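Local coordinates for protein DNA-3-methyladenine glycosidase II, putative (Deinococcus radiodurans, PDB 2YG9) that is a putative DNA repair protein of the all-helical HhH-GPD superfamily (helix-hairpin-helix and Gly/Pro-rich loop followed by Asp), at residues G50-L55 with R204-R209; S175-L180 with Y210-S215. One frame throughout, in Å; residues are numbered along the deposited sequence.

Both contacts use helix 204-219, at consecutive pieces: contact 1 engages residues 204-209 and contact 2 residues 210-215, with centres 11 Å apart. Contact 1 is a surface contact, in which an arginine side chain leaves the helix to grip a backbone carbonyl of an irregular segment. Contact 2 is buried; there an indole donates to the aspartate that caps helix 178-187, and a leucine methyl lies on the ring. Direct contacts join the two: G50 O lies 2.6 Å from Y210 OH, a probable hydrogen bond, and L180 CD2 packs 3.4 Å from S208 O. The bond thus goes to main chain in contact 1 and to a side chain in contact 2.

Contact 1. Residues G50-L55 with R204-R209; sequences GELPVL and RSLASR
The guanidinium of R209 has a leucine over each face. L55 CG stands 3.5 Å above one, offset toward the rim, while L52 CB lies over the opposite face, out toward R209 NH2 (3.8 Å). At the edge, near the guanidinium plane, sits P53 O, gripped end-on by both terminal nitrogens: R209 NH1 and R209 NH2 are each 2.9 Å from it. The N-H...O angles of 144° and 148° show two similarly bent bonds converging on one acceptor, which holds the flat group in a defined orientation. NH2 meets a lone pair in the carbonyl plane, whereas NH1 approaches nearly along the C=O axis. Beside these bonds P53 CD packs 3.7 Å from R209 NH2. In R209 chi2 is extended, and the bend at chi3 (63°) turns NE out of the line of CB, CG and CD, to 4.0 Å from L55 CD1.

Apolar contacts continue back toward the helix: L52 CD1 packs 3.7 Å from R209 CB and 4.0 Å from L206 CD1.

This arginine fork to a main-chain carbonyl, with leucines over both faces, ties the connection between helices 40-49 and 61-71 to the start of helix 204-219. G50, with positive phi, marks the exit from helix 40-49. L206 also packs on A32 and V33 of helix 30-36, and helix 156-166 contributes L164 against R209 and F165 against L55.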
ATOM      1  N   GLY A  50     -19.118   7.301  -4.296  1.00 12.20           N
ATOM      2  CA  GLY A  50     -19.854   6.428  -3.403  1.00 13.11           C
ATOM      3  C   GLY A  50     -18.989   5.803  -2.310  1.00 14.73           C
ATOM      4  O   GLY A  50     -17.918   6.321  -1.935  1.00 14.64           O
ATOM      5  N   GLU A  51     -19.471   4.685  -1.783  1.00 14.77           N
ATOM      6  CA  GLU A  51     -18.806   4.022  -0.669  1.00 14.76           C
ATOM      7  C   GLU A  51     -17.678   3.125  -1.142  1.00 13.59           C
ATOM      8  O   GLU A  51     -17.768   2.495  -2.182  1.00 12.56           O
ATOM      9  CB  GLU A  51     -19.807   3.207   0.143  1.00 16.49           C
ATOM     10  CG  GLU A  51     -19.365   3.020   1.572  1.00 21.44           C
ATOM     11  CD  GLU A  51     -19.846   4.161   2.473  1.00 27.04           C
ATOM     12  OE1 GLU A  51     -21.107   4.293   2.539  1.00 32.47           O
ATOM     13  OE2 GLU A  51     -19.000   4.883   3.115  1.00 25.82           O
ATOM     14  N   LEU A  52     -16.599   3.106  -0.366  1.00 13.71           N
ATOM     15  CA  LEU A  52     -15.436   2.250  -0.617  1.00 12.95           C
ATOM     16  C   LEU A  52     -15.357   1.212   0.494  1.00 12.58           C
ATOM     17  O   LEU A  52     -15.683   1.513   1.628  1.00 12.77           O
ATOM     18  CB  LEU A  52     -14.156   3.082  -0.641  1.00 12.25           C
ATOM     19  CG  LEU A  52     -13.990   4.193  -1.670  1.00 12.93           C
ATOM     20  CD1 LEU A  52     -12.639   4.884  -1.562  1.00 11.98           C
ATOM     21  CD2 LEU A  52     -14.209   3.606  -3.042  1.00 14.51           C
ATOM     22  N   PRO A  53     -14.956  -0.032   0.173  1.00 12.13           N
ATOM     23  CA  PRO A  53     -14.893  -1.074   1.222  1.00 12.17           C
ATOM     24  C   PRO A  53     -13.890  -0.763   2.366  1.00 11.24           C
ATOM     25  O   PRO A  53     -12.817  -0.174   2.119  1.00 10.48           O
ATOM     26  CB  PRO A  53     -14.451  -2.320   0.468  1.00 12.45           C
ATOM     27  CG  PRO A  53     -13.938  -1.827  -0.874  1.00 12.50           C
ATOM     28  CD  PRO A  53     -14.526  -0.512  -1.150  1.00 13.01           C
ATOM     29  N   VAL A  54     -14.256  -1.134   3.585  1.00 10.87           N
ATOM     30  CA  VAL A  54     -13.359  -1.007   4.734  1.00 11.30           C
ATOM     31  C   VAL A  54     -12.216  -2.076   4.637  1.00 11.69           C
ATOM     32  O   VAL A  54     -12.468  -3.288   4.600  1.00 12.10           O
ATOM     33  CB  VAL A  54     -14.133  -1.100   6.092  1.00 11.05           C
ATOM     34  CG1 VAL A  54     -13.230  -0.875   7.284  1.00  8.86           C
ATOM     35  CG2 VAL A  54     -15.276  -0.078   6.177  1.00 11.78           C
ATOM     36  N   LEU A  55     -10.968  -1.622   4.641  1.00 11.48           N
ATOM     37  CA  LEU A  55      -9.795  -2.518   4.618  1.00 12.06           C
ATOM     38  C   LEU A  55      -9.474  -3.038   6.022  1.00 12.37           C
ATOM     39  O   LEU A  55      -9.376  -2.252   6.971  1.00 14.32           O
ATOM     40  CB  LEU A  55      -8.544  -1.790   4.081  1.00 11.81           C
ATOM     41  CG  LEU A  55      -8.771  -1.112   2.749  1.00 11.26           C
ATOM     42  CD1 LEU A  55      -7.533  -0.452   2.234  1.00  9.26           C
ATOM     43  CD2 LEU A  55      -9.333  -2.128   1.790  1.00 11.76           C
ATOM     44  N   ARG A 204      -5.875  10.526   5.586  1.00  6.54           N
ATOM     45  CA  ARG A 204      -5.213  10.675   4.274  1.00  6.72           C
ATOM     46  C   ARG A 204      -5.278   9.416   3.432  1.00  5.65           C
ATOM     47  O   ARG A 204      -5.254   9.502   2.205  1.00  5.11           O
ATOM     48  CB  ARG A 204      -3.794  11.179   4.474  1.00  5.30           C
ATOM     49  CG  ARG A 204      -3.781  12.682   4.561  1.00  7.57           C
ATOM     50  CD  ARG A 204      -2.437  13.230   4.902  1.00  8.74           C
ATOM     51  NE  ARG A 204      -1.991  12.895   6.262  1.00 11.23           N
ATOM     52  CZ  ARG A 204      -0.872  13.374   6.784  1.00 12.07           C
ATOM     53  NH1 ARG A 204      -0.117  14.186   6.066  1.00 14.98           N
ATOM     54  NH2 ARG A 204      -0.512  13.058   8.020  1.00 13.51           N
ATOM     55  N   SER A 205      -5.381   8.241   4.080  1.00  6.08           N
ATOM     56  CA  SER A 205      -5.488   6.973   3.338  1.00  6.05           C
ATOM     57  C   SER A 205      -6.801   6.903   2.573  1.00  5.99           C
ATOM     58  O   SER A 205      -6.796   6.622   1.399  1.00  5.73           O
ATOM     59  CB  SER A 205      -5.373   5.728   4.253  1.00  6.60           C
ATOM     60  OG  SER A 205      -4.081   5.639   4.815  1.00 10.14           O
ATOM     61  N   LEU A 206      -7.927   7.163   3.226  1.00  5.35           N
ATOM     62  CA  LEU A 206      -9.205   7.124   2.521  1.00  5.40           C
ATOM     63  C   LEU A 206      -9.319   8.241   1.488  1.00  4.87           C
ATOM     64  O   LEU A 206      -9.876   8.005   0.410  1.00  4.98           O
ATOM     65  CB  LEU A 206     -10.412   7.122   3.501  1.00  4.90           C
ATOM     66  CG  LEU A 206     -11.813   6.903   2.922  1.00  6.29           C
ATOM     67  CD1 LEU A 206     -11.955   5.499   2.284  1.00  3.82           C
ATOM     68  CD2 LEU A 206     -12.908   7.159   4.001  1.00  5.18           C
ATOM     69  N   ALA A 207      -8.798   9.425   1.802  1.00  5.42           N
ATOM     70  CA  ALA A 207      -8.748  10.526   0.818  1.00  5.19           C
ATOM     71  C   ALA A 207      -7.986  10.029  -0.408  1.00  5.48           C
ATOM     72  O   ALA A 207      -8.444  10.184  -1.492  1.00  6.31           O
ATOM     73  CB  ALA A 207      -8.054  11.725   1.375  1.00  6.00           C
ATOM     74  N   SER A 208      -6.805   9.439  -0.197  1.00  6.15           N
ATOM     75  CA  SER A 208      -6.013   8.848  -1.282  1.00  5.40           C
ATOM     76  C   SER A 208      -6.858   7.845  -2.112  1.00  6.20           C
ATOM     77  O   SER A 208      -6.889   7.907  -3.338  1.00  6.24           O
ATOM     78  CB  SER A 208      -4.775   8.169  -0.706  1.00  5.45           C
ATOM     79  OG  SER A 208      -3.826   9.102  -0.244  1.00  3.68           O
ATOM     80  N   ARG A 209      -7.553   6.936  -1.433  1.00  5.48           N
ATOM     81  CA  ARG A 209      -8.394   5.961  -2.116  1.00  6.14           C
ATOM     82  C   ARG A 209      -9.521   6.616  -2.930  1.00  6.79           C
ATOM     83  O   ARG A 209      -9.855   6.147  -4.045  1.00  7.09           O
ATOM     84  CB  ARG A 209      -8.940   4.946  -1.109  1.00  6.02           C
ATOM     85  CG  ARG A 209      -7.839   4.040  -0.536  1.00  6.13           C
ATOM     86  CD  ARG A 209      -8.415   3.091   0.515  1.00  5.40           C
ATOM     87  NE  ARG A 209      -9.414   2.190  -0.082  1.00  8.15           N
ATOM     88  CZ  ARG A 209     -10.408   1.573   0.573  1.00  6.11           C
ATOM     89  NH1 ARG A 209     -10.629   1.786   1.858  1.00  6.23           N
ATOM     90  NH2 ARG A 209     -11.229   0.784  -0.096  1.00  6.46           N
TER

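Contact 2. Residues S175-L180 with Y210-S215; sequences SGDLAL and YLWANS
W212 and D177 make the polar bond of this contact. W212 NE1 donates to D177 OD1 at 3.0 Å with an N-H...O angle of 158°; the oxygen lies close to the indole plane, but the N-H comes from above the plane of the carboxylate. The same oxygen accepts from L180 N at 2.9 Å, this time through its anti lone pair, directed away from OD2. D177 CG, anti to the backbone N (chi1 -173°), lies 3.6 Å from W212 NE1, near the indole plane. OD2 is engaged as well, by W157 NE1 of helix 156-166, so both carboxylate oxygens are held and two tryptophans position the group.

The bond from L180 N makes D177 the N-cap of helix 178-187: its side chain accepts from a first-turn amide of that helix. Following a glycine, D177 probably corresponds to the aspartate for which the GPD part of this all-helical HhH-GPD family is named. The capped helix start is tied by one oxygen to helix 204-219 and by the other to helix 156-166, which with helix 141-149 before it probably forms the helix-hairpin-helix.

A CH-pi contact accompanies the polar bond. L180 CD2 stands 3.6 Å from the centroid of the five-membered ring of W212, only 17° off the ring normal, and L180 CD1 lies just beyond the rim on the same side, 3.7 Å from W212 CZ2.

The remaining contacts are apolar packing. A179 CB touches the ring edge, 3.9 Å from W212 CD1, near the indole plane. L180 CD2 also rests against L211 CB at 3.8 Å, so one methyl touches both the indole and the residue just before it. M161 and L164 of helix 156-166 pack against W212 too, while L211 continues onto W200 of helix 193-200.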
ATOM      1  N   SER A 175       3.206  10.953  -1.580  1.00  7.18           N
ATOM      2  CA  SER A 175       3.516  12.111  -2.387  1.00  7.56           C
ATOM      3  C   SER A 175       4.295  11.726  -3.649  1.00  7.83           C
ATOM      4  O   SER A 175       4.383  12.520  -4.569  1.00  8.72           O
ATOM      5  CB  SER A 175       4.315  13.082  -1.582  1.00  7.61           C
ATOM      6  OG  SER A 175       5.618  12.521  -1.399  1.00  9.65           O
ATOM      7  N   GLY A 176       4.808  10.504  -3.692  1.00  8.10           N
ATOM      8  CA  GLY A 176       5.402   9.917  -4.903  1.00  8.90           C
ATOM      9  C   GLY A 176       4.489   9.094  -5.797  1.00  9.14           C
ATOM     10  O   GLY A 176       4.938   8.540  -6.770  1.00 10.60           O
ATOM     11  N   ASP A 177       3.205   9.016  -5.482  1.00  8.75           N
ATOM     12  CA  ASP A 177       2.246   8.341  -6.340  1.00  9.16           C
ATOM     13  C   ASP A 177       1.823   9.368  -7.375  1.00  9.56           C
ATOM     14  O   ASP A 177       1.280  10.419  -7.036  1.00  7.80           O
ATOM     15  CB  ASP A 177       1.025   7.856  -5.563  1.00  8.45           C
ATOM     16  CG  ASP A 177       0.102   7.004  -6.397  1.00  9.00           C
ATOM     17  OD1 ASP A 177      -0.751   7.561  -7.124  1.00  9.46           O
ATOM     18  OD2 ASP A 177       0.205   5.758  -6.316  1.00  9.00           O
ATOM     19  N   LEU A 178       2.119   9.068  -8.639  1.00 10.99           N
ATOM     20  CA  LEU A 178       1.833   9.985  -9.738  1.00 11.10           C
ATOM     21  C   LEU A 178       0.360  10.260  -9.866  1.00 10.12           C
ATOM     22  O   LEU A 178      -0.006  11.371 -10.104  1.00 10.61           O
ATOM     23  CB  LEU A 178       2.397   9.434 -11.073  1.00 11.61           C
ATOM     24  CG  LEU A 178       2.246  10.271 -12.361  1.00 14.07           C
ATOM     25  CD1 LEU A 178       2.967  11.608 -12.345  1.00 16.14           C
ATOM     26  CD2 LEU A 178       2.715   9.442 -13.573  1.00 14.67           C
ATOM     27  N   ALA A 179      -0.499   9.258  -9.685  1.00  9.86           N
ATOM     28  CA  ALA A 179      -1.910   9.466  -9.854  1.00  8.96           C
ATOM     29  C   ALA A 179      -2.495  10.340  -8.741  1.00  8.53           C
ATOM     30  O   ALA A 179      -3.321  11.185  -8.996  1.00  7.85           O
ATOM     31  CB  ALA A 179      -2.653   8.115  -9.974  1.00  8.79           C
ATOM     32  N   LEU A 180      -2.022  10.182  -7.515  1.00  8.26           N
ATOM     33  CA  LEU A 180      -2.460  11.046  -6.430  1.00  8.04           C
ATOM     34  C   LEU A 180      -2.023  12.504  -6.719  1.00  7.49           C
ATOM     35  O   LEU A 180      -2.818  13.443  -6.629  1.00  5.59           O
ATOM     36  CB  LEU A 180      -1.886  10.580  -5.105  1.00  7.26           C
ATOM     37  CG  LEU A 180      -2.383   9.247  -4.559  1.00  7.38           C
ATOM     38  CD1 LEU A 180      -1.684   8.993  -3.241  1.00  6.88           C
ATOM     39  CD2 LEU A 180      -3.968   9.182  -4.416  1.00  3.01           C
ATOM     40  N   TYR A 210     -10.070   7.710  -2.416  1.00  6.67           N
ATOM     41  CA  TYR A 210     -11.059   8.477  -3.185  1.00  5.98           C
ATOM     42  C   TYR A 210     -10.460   9.195  -4.379  1.00  5.13           C
ATOM     43  O   TYR A 210     -11.103   9.295  -5.410  1.00  4.08           O
ATOM     44  CB  TYR A 210     -11.868   9.441  -2.282  1.00  6.42           C
ATOM     45  CG  TYR A 210     -13.078   8.786  -1.647  1.00  5.93           C
ATOM     46  CD1 TYR A 210     -14.176   8.386  -2.429  1.00  5.30           C
ATOM     47  CD2 TYR A 210     -13.107   8.510  -0.301  1.00  6.83           C
ATOM     48  CE1 TYR A 210     -15.285   7.743  -1.852  1.00  5.43           C
ATOM     49  CE2 TYR A 210     -14.207   7.868   0.280  1.00  8.03           C
ATOM     50  CZ  TYR A 210     -15.296   7.491  -0.501  1.00  5.07           C
ATOM     51  OH  TYR A 210     -16.366   6.860   0.129  1.00  8.76           O
ATOM     52  N   LEU A 211      -9.235   9.714  -4.269  1.00  6.34           N
ATOM     53  CA  LEU A 211      -8.563  10.239  -5.464  1.00  6.01           C
ATOM     54  C   LEU A 211      -8.363   9.184  -6.567  1.00  7.08           C
ATOM     55  O   LEU A 211      -8.585   9.454  -7.778  1.00  6.07           O
ATOM     56  CB  LEU A 211      -7.228  10.903  -5.105  1.00  8.07           C
ATOM     57  CG  LEU A 211      -7.270  12.251  -4.361  1.00  6.71           C
ATOM     58  CD1 LEU A 211      -5.847  12.711  -4.101  1.00  6.73           C
ATOM     59  CD2 LEU A 211      -8.079  13.289  -5.144  1.00 10.10           C
ATOM     60  N   TRP A 212      -7.938   7.983  -6.181  1.00  7.04           N
ATOM     61  CA  TRP A 212      -7.778   6.915  -7.165  1.00  6.83           C
ATOM     62  C   TRP A 212      -9.155   6.511  -7.716  1.00  7.01           C
ATOM     63  O   TRP A 212      -9.304   6.183  -8.917  1.00  5.32           O
ATOM     64  CB  TRP A 212      -7.083   5.686  -6.549  1.00  6.87           C
ATOM     65  CG  TRP A 212      -5.598   5.859  -6.273  1.00  7.79           C
ATOM     66  CD1 TRP A 212      -4.670   6.367  -7.116  1.00  5.94           C
ATOM     67  CD2 TRP A 212      -4.897   5.509  -5.067  1.00  7.50           C
ATOM     68  NE1 TRP A 212      -3.424   6.338  -6.531  1.00  7.62           N
ATOM     69  CE2 TRP A 212      -3.536   5.820  -5.271  1.00  9.55           C
ATOM     70  CE3 TRP A 212      -5.280   4.922  -3.856  1.00  8.26           C
ATOM     71  CZ2 TRP A 212      -2.555   5.595  -4.291  1.00  7.72           C
ATOM     72  CZ3 TRP A 212      -4.295   4.708  -2.877  1.00  7.72           C
ATOM     73  CH2 TRP A 212      -2.964   5.057  -3.108  1.00  7.26           C
ATOM     74  N   ALA A 213     -10.167   6.521  -6.852  1.00  6.48           N
ATOM     75  CA  ALA A 213     -11.510   6.133  -7.290  1.00  7.14           C
ATOM     76  C   ALA A 213     -12.040   7.168  -8.299  1.00  6.68           C
ATOM     77  O   ALA A 213     -12.680   6.826  -9.276  1.00  4.51           O
ATOM     78  CB  ALA A 213     -12.478   5.980  -6.098  1.00  6.77           C
ATOM     79  N   ASN A 214     -11.735   8.437  -8.066  1.00  8.01           N
ATOM     80  CA  ASN A 214     -12.208   9.494  -8.937  1.00  7.62           C
ATOM     81  C   ASN A 214     -11.519   9.401 -10.286  1.00  8.20           C
ATOM     82  O   ASN A 214     -12.109   9.724 -11.333  1.00  8.00           O
ATOM     83  CB  ASN A 214     -12.009  10.856  -8.268  1.00  7.53           C
ATOM     84  CG  ASN A 214     -12.687  11.975  -9.007  1.00  8.31           C
ATOM     85  OD1 ASN A 214     -12.044  12.893  -9.560  1.00  9.85           O
ATOM     86  ND2 ASN A 214     -13.983  11.895  -9.061  1.00  3.85           N
ATOM     87  N   SER A 215     -10.263   8.971 -10.273  1.00  7.43           N
ATOM     88  CA  SER A 215      -9.542   8.834 -11.521  1.00  8.54           C
ATOM     89  C   SER A 215     -10.179   7.731 -12.372  1.00  8.25           C
ATOM     90  O   SER A 215     -10.353   7.892 -13.552  1.00  8.74           O
ATOM     91  CB  SER A 215      -8.069   8.520 -11.270  1.00  9.37           C
ATOM     92  OG  SER A 215      -7.427   8.181 -12.494  1.00 11.25           O
TER